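Local coordinates for protein purine nucleoside phosphorylase (Thermus thermophilus, PDB 6TK9) that probably catalyses the reversible phosphorolysis of purine nucleosides such as inosine and guanosine, releasing the free base and ribose 1-phosphate, at residues I132-A137 / L197-E202; A11-K16 / A42-G47. All coordinates share one frame; numbering follows the deposited sequence.

Contact 1: I132-A137 / L197-E202; sequences INFAGA and LRLLRE
Phe134 meets Leu199 and Leu200 of helix 194-202 through its side chain, and four of its carbons, CB, CG, CD2 and CZ, have close neighbours there. CB already lies against the helix, 4.1 Å from Leu200 CD2. With CG anti to the backbone N (chi1 -161°), the ring is carried onward past that same methyl: Leu200 CD2 is 3.9 Å from Phe134 CG. On the ortho carbon CD2 of Phe134 the same methyl is still the neighbour, whereas at the far end of the ring CZ reaches Leu199 CD2 at 4.0 Å. The contact with Leu200 is a CH-pi interaction by its geometry, since its CD2 sits 4.3 Å from the centroid of the Phe134 ring and 24° off the ring normal, displaced toward the CB side of the ring. Leu199 CD2 lies over this face too, so two leucine methyls share one side of the aromatic ring.

In the phosphorylase fold this joins the exit of strand 124-133, in the central mixed sheet, to the helix that precedes strand 207-209. Ile132 and Phe134 are tied to strand 179-185 by backbone hydrogen bonds with Tyr183 and Trp185, while Leu200 also packs on Ile208. The six-chain assembly extends the apolar patch: Phe134 packs on Phe134 of two neighbouring subunits, and Leu199 touches Ile132 of one of them. Within the helix, Arg201 N donates to Leu197 O at 3.0 Å, a bond that spans the turn bearing both leucines.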
# COMPACT_ATOMS: atom_id res chain seq x y z
N ILE A 132 -10.42 -13.37 -4.05
CA ILE A 132 -10.77 -12.30 -3.08
C ILE A 132 -12.27 -12.10 -3.21
O ILE A 132 -12.73 -11.97 -4.37
CB ILE A 132 -10.01 -11.00 -3.41
CG1 ILE A 132 -8.55 -11.05 -2.92
CG2 ILE A 132 -10.75 -9.80 -2.84
CD1 ILE A 132 -7.69 -9.89 -3.43
N ASN A 133 -12.99 -12.07 -2.08
CA ASN A 133 -14.45 -11.80 -2.07
C ASN A 133 -14.66 -10.33 -1.70
O ASN A 133 -14.49 -10.04 -0.52
CB ASN A 133 -15.20 -12.75 -1.14
CG ASN A 133 -16.69 -12.51 -1.08
OD1 ASN A 133 -17.40 -13.26 -0.44
ND2 ASN A 133 -17.19 -11.51 -1.78
N PHE A 134 -14.99 -9.48 -2.67
CA PHE A 134 -15.34 -8.04 -2.48
C PHE A 134 -16.82 -7.80 -2.77
O PHE A 134 -17.20 -6.66 -3.05
CB PHE A 134 -14.49 -7.15 -3.39
CG PHE A 134 -14.42 -5.70 -2.98
CD1 PHE A 134 -13.74 -5.32 -1.83
CD2 PHE A 134 -15.05 -4.72 -3.72
CE1 PHE A 134 -13.66 -3.99 -1.46
CE2 PHE A 134 -14.99 -3.39 -3.35
CZ PHE A 134 -14.29 -3.02 -2.23
N ALA A 135 -17.66 -8.85 -2.71
CA ALA A 135 -19.11 -8.80 -3.01
C ALA A 135 -19.95 -8.69 -1.73
O ALA A 135 -21.13 -8.30 -1.84
CB ALA A 135 -19.47 -10.03 -3.81
N GLY A 136 -19.40 -9.03 -0.57
CA GLY A 136 -20.08 -8.88 0.73
C GLY A 136 -21.17 -9.92 0.94
O GLY A 136 -22.10 -9.68 1.71
N ALA A 137 -21.03 -11.08 0.30
CA ALA A 137 -22.00 -12.20 0.38
C ALA A 137 -21.25 -13.54 0.39
O ALA A 137 -20.15 -13.64 -0.19
CB ALA A 137 -22.99 -12.12 -0.76
N LEU A 197 -11.16 -0.22 -9.78
CA LEU A 197 -10.19 -1.14 -10.44
C LEU A 197 -8.84 -0.99 -9.74
O LEU A 197 -8.21 -2.03 -9.41
CB LEU A 197 -10.06 -0.83 -11.93
CG LEU A 197 -11.24 -1.20 -12.83
CD1 LEU A 197 -10.94 -0.76 -14.26
CD2 LEU A 197 -11.55 -2.70 -12.77
N ARG A 198 -8.41 0.26 -9.50
CA ARG A 198 -7.12 0.56 -8.85
C ARG A 198 -7.13 -0.09 -7.47
O ARG A 198 -6.16 -0.78 -7.14
CB ARG A 198 -6.84 2.06 -8.74
CG ARG A 198 -5.38 2.37 -8.47
CD ARG A 198 -5.06 3.85 -8.36
NE ARG A 198 -3.80 4.08 -7.66
CZ ARG A 198 -3.57 5.07 -6.79
NH1 ARG A 198 -4.52 5.94 -6.47
NH2 ARG A 198 -2.38 5.17 -6.22
N LEU A 199 -8.23 0.10 -6.74
CA LEU A 199 -8.40 -0.43 -5.36
C LEU A 199 -8.18 -1.95 -5.39
O LEU A 199 -7.39 -2.45 -4.55
CB LEU A 199 -9.77 0.02 -4.86
CG LEU A 199 -10.42 -0.78 -3.73
CD1 LEU A 199 -11.50 0.06 -3.06
CD2 LEU A 199 -11.01 -2.08 -4.23
N LEU A 200 -8.75 -2.67 -6.37
CA LEU A 200 -8.71 -4.17 -6.40
C LEU A 200 -7.33 -4.67 -6.85
O LEU A 200 -6.89 -5.71 -6.34
CB LEU A 200 -9.80 -4.73 -7.32
CG LEU A 200 -11.23 -4.51 -6.85
CD1 LEU A 200 -12.20 -4.78 -7.98
CD2 LEU A 200 -11.52 -5.36 -5.63
N ARG A 201 -6.67 -3.98 -7.77
CA ARG A 201 -5.29 -4.35 -8.19
C ARG A 201 -4.37 -4.26 -6.96
O ARG A 201 -3.62 -5.22 -6.71
CB ARG A 201 -4.82 -3.47 -9.35
CG ARG A 201 -3.67 -4.07 -10.16
CD ARG A 201 -3.16 -3.19 -11.29
NE ARG A 201 -2.98 -1.83 -10.80
CZ ARG A 201 -3.16 -0.72 -11.51
NH1 ARG A 201 -3.49 -0.78 -12.79
NH2 ARG A 201 -2.99 0.45 -10.92
N GLU A 202 -4.49 -3.18 -6.18
CA GLU A 202 -3.51 -2.81 -5.13
C GLU A 202 -3.74 -3.70 -3.89
O GLU A 202 -2.74 -3.99 -3.19
CB GLU A 202 -3.50 -1.27 -4.99
CG GLU A 202 -3.78 -0.71 -3.60
CD GLU A 202 -3.80 0.82 -3.48
OE1 GLU A 202 -4.82 1.46 -3.86
OE2 GLU A 202 -2.80 1.38 -2.97

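Contact 2: A11-K16 / A42-G47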
# COMPACT_ATOMS: atom_id res chain seq x y z
N ALA A 11 -32.72 -36.43 -7.88
CA ALA A 11 -33.77 -37.40 -8.27
C ALA A 11 -34.40 -37.02 -9.62
O ALA A 11 -34.61 -37.93 -10.45
CB ALA A 11 -34.82 -37.49 -7.18
N TYR A 12 -34.71 -35.75 -9.86
CA TYR A 12 -35.34 -35.32 -11.14
C TYR A 12 -34.38 -35.63 -12.30
O TYR A 12 -34.89 -36.06 -13.36
CB TYR A 12 -35.79 -33.86 -11.12
CG TYR A 12 -36.43 -33.44 -12.42
CD1 TYR A 12 -37.77 -33.68 -12.67
CD2 TYR A 12 -35.68 -32.83 -13.41
CE1 TYR A 12 -38.35 -33.31 -13.88
CE2 TYR A 12 -36.24 -32.46 -14.62
CZ TYR A 12 -37.58 -32.72 -14.87
OH TYR A 12 -38.13 -32.35 -16.07
N VAL A 13 -33.06 -35.46 -12.10
CA VAL A 13 -32.04 -35.71 -13.17
C VAL A 13 -31.93 -37.23 -13.37
O VAL A 13 -31.94 -37.68 -14.53
CB VAL A 13 -30.68 -35.05 -12.86
CG1 VAL A 13 -29.62 -35.45 -13.87
CG2 VAL A 13 -30.78 -33.53 -12.82
N ARG A 14 -31.89 -38.00 -12.28
CA ARG A 14 -31.91 -39.49 -12.31
C ARG A 14 -33.23 -40.00 -12.91
O ARG A 14 -33.24 -41.15 -13.36
CB ARG A 14 -31.64 -40.05 -10.90
CG ARG A 14 -30.18 -39.94 -10.47
CD ARG A 14 -29.97 -40.40 -9.02
NE ARG A 14 -28.59 -40.35 -8.52
CZ ARG A 14 -28.22 -40.42 -7.23
NH1 ARG A 14 -29.11 -40.53 -6.26
NH2 ARG A 14 -26.94 -40.36 -6.91
N SER A 15 -34.28 -39.20 -12.98
CA SER A 15 -35.55 -39.56 -13.66
C SER A 15 -35.33 -39.52 -15.17
O SER A 15 -36.16 -40.08 -15.88
CB SER A 15 -36.74 -38.68 -13.27
OG SER A 15 -36.94 -37.61 -14.20
N LYS A 16 -34.28 -38.83 -15.64
CA LYS A 16 -33.97 -38.68 -17.09
C LYS A 16 -32.82 -39.60 -17.49
O LYS A 16 -32.73 -39.90 -18.70
CB LYS A 16 -33.60 -37.24 -17.44
CG LYS A 16 -34.65 -36.19 -17.10
CD LYS A 16 -35.98 -36.40 -17.79
CE LYS A 16 -37.06 -35.49 -17.26
NZ LYS A 16 -38.15 -35.35 -18.24
N ALA A 42 -28.13 -36.61 -21.78
CA ALA A 42 -29.25 -35.77 -21.29
C ALA A 42 -28.94 -34.29 -21.54
O ALA A 42 -27.75 -33.93 -21.54
CB ALA A 42 -29.49 -35.99 -19.82
N GLU A 43 -29.99 -33.49 -21.73
CA GLU A 43 -29.94 -32.02 -21.92
C GLU A 43 -31.21 -31.43 -21.27
O GLU A 43 -32.26 -31.41 -21.94
CB GLU A 43 -29.80 -31.66 -23.41
CG GLU A 43 -29.90 -30.16 -23.70
CD GLU A 43 -29.34 -29.69 -25.04
OE1 GLU A 43 -28.93 -30.55 -25.85
OE2 GLU A 43 -29.31 -28.46 -25.29
N ILE A 44 -31.10 -31.00 -20.01
CA ILE A 44 -32.23 -30.46 -19.19
C ILE A 44 -32.05 -28.96 -18.97
O ILE A 44 -31.13 -28.54 -18.27
CB ILE A 44 -32.30 -31.20 -17.85
CG1 ILE A 44 -32.08 -32.71 -18.01
CG2 ILE A 44 -33.62 -30.88 -17.16
CD1 ILE A 44 -31.55 -33.39 -16.78
N PRO A 45 -32.95 -28.10 -19.49
CA PRO A 45 -32.93 -26.68 -19.14
C PRO A 45 -33.17 -26.48 -17.63
O PRO A 45 -33.85 -27.29 -17.01
CB PRO A 45 -34.06 -26.03 -19.95
CG PRO A 45 -34.86 -27.18 -20.56
CD PRO A 45 -34.06 -28.45 -20.38
N TYR A 46 -32.60 -25.41 -17.07
CA TYR A 46 -32.55 -25.14 -15.61
C TYR A 46 -33.98 -25.01 -15.06
O TYR A 46 -34.26 -25.59 -13.97
CB TYR A 46 -31.68 -23.92 -15.34
CG TYR A 46 -30.20 -24.11 -15.59
CD1 TYR A 46 -29.63 -25.36 -15.76
CD2 TYR A 46 -29.34 -23.01 -15.58
CE1 TYR A 46 -28.27 -25.51 -15.97
CE2 TYR A 46 -27.98 -23.15 -15.77
CZ TYR A 46 -27.43 -24.41 -15.96
OH TYR A 46 -26.09 -24.54 -16.14
N GLY A 47 -34.87 -24.35 -15.83
CA GLY A 47 -36.27 -24.07 -15.48
C GLY A 47 -37.07 -25.31 -15.10
O GLY A 47 -38.04 -25.16 -14.36
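A helix-on-sheet packing joins the C-terminal end of the N-terminal helix 4-14 to strand 39-45 of the phosphorylase fold, which pairs with strand 63-66. On the strand side Ile44 makes all the contacts within 4.5 Å between the two segments. The strand assignment is supported by antiparallel backbone hydrogen bonds to strand 63-66, Ala42 with Leu66 and Ile44 with Leu64. Ala42 and Ile44, two residues apart on the strand, both start toward the helix. Ile44 alone supplies 80 of the 177 Å² buried between 11-16 and 42-47, and its two branches divide the work.

The longer branch, CG1 to CD1, enters between Val13 and Lys16. Its terminal CD1 lies 4.0 Å from Val13 CG2 and almost as near to Val13 CG1, so both valine methyls bear on one carbon. Lys16 CG comes to 4.2 Å from Ile44 CD1. The lysine starts toward the strand, but a bend at chi2 (-60°) turns the rest of the chain away, and the contact is therefore made by its aliphatic root and not by the ammonium. Val13 and Ala42 both pack in addition on Leu66 of strand 63-66, which continues the apolar layer beneath the helix.

Tyr12 also rests on Glu48 and Pro50, shortly after the 42-47 segment. Within 11-16, Ser15 OG donates to Tyr12 O at 2.7 Å, meeting the C=O at 140° from a little off its plane. The same hydroxyl oxygen lies above one face of the Tyr12 ring, toward its rim, whereas the shorter branch of Ile44 comes at the ring's edge: its CG2 approaches Tyr12 CE2 to 4.0 Å, near the ring plane.

In the fold
Contacts 1 and 2 reach the same mixed sheet from opposite sides of the chain's centre. Their centres are 36 Å apart and their nearest atoms about 19 Å. Both segments of contact 2 come before either segment of contact 1 in the sequence. Their surroundings differ: 132-137 and 197-202 lie against neighbouring subunits of the hexameric assembly, whereas no other chain of the assembly touches 11-16 or 42-47. Contact 1 thus combines packing within the chain with a subunit interface, while contact 2 packs helix 4-14 on the sheet of its own subunit.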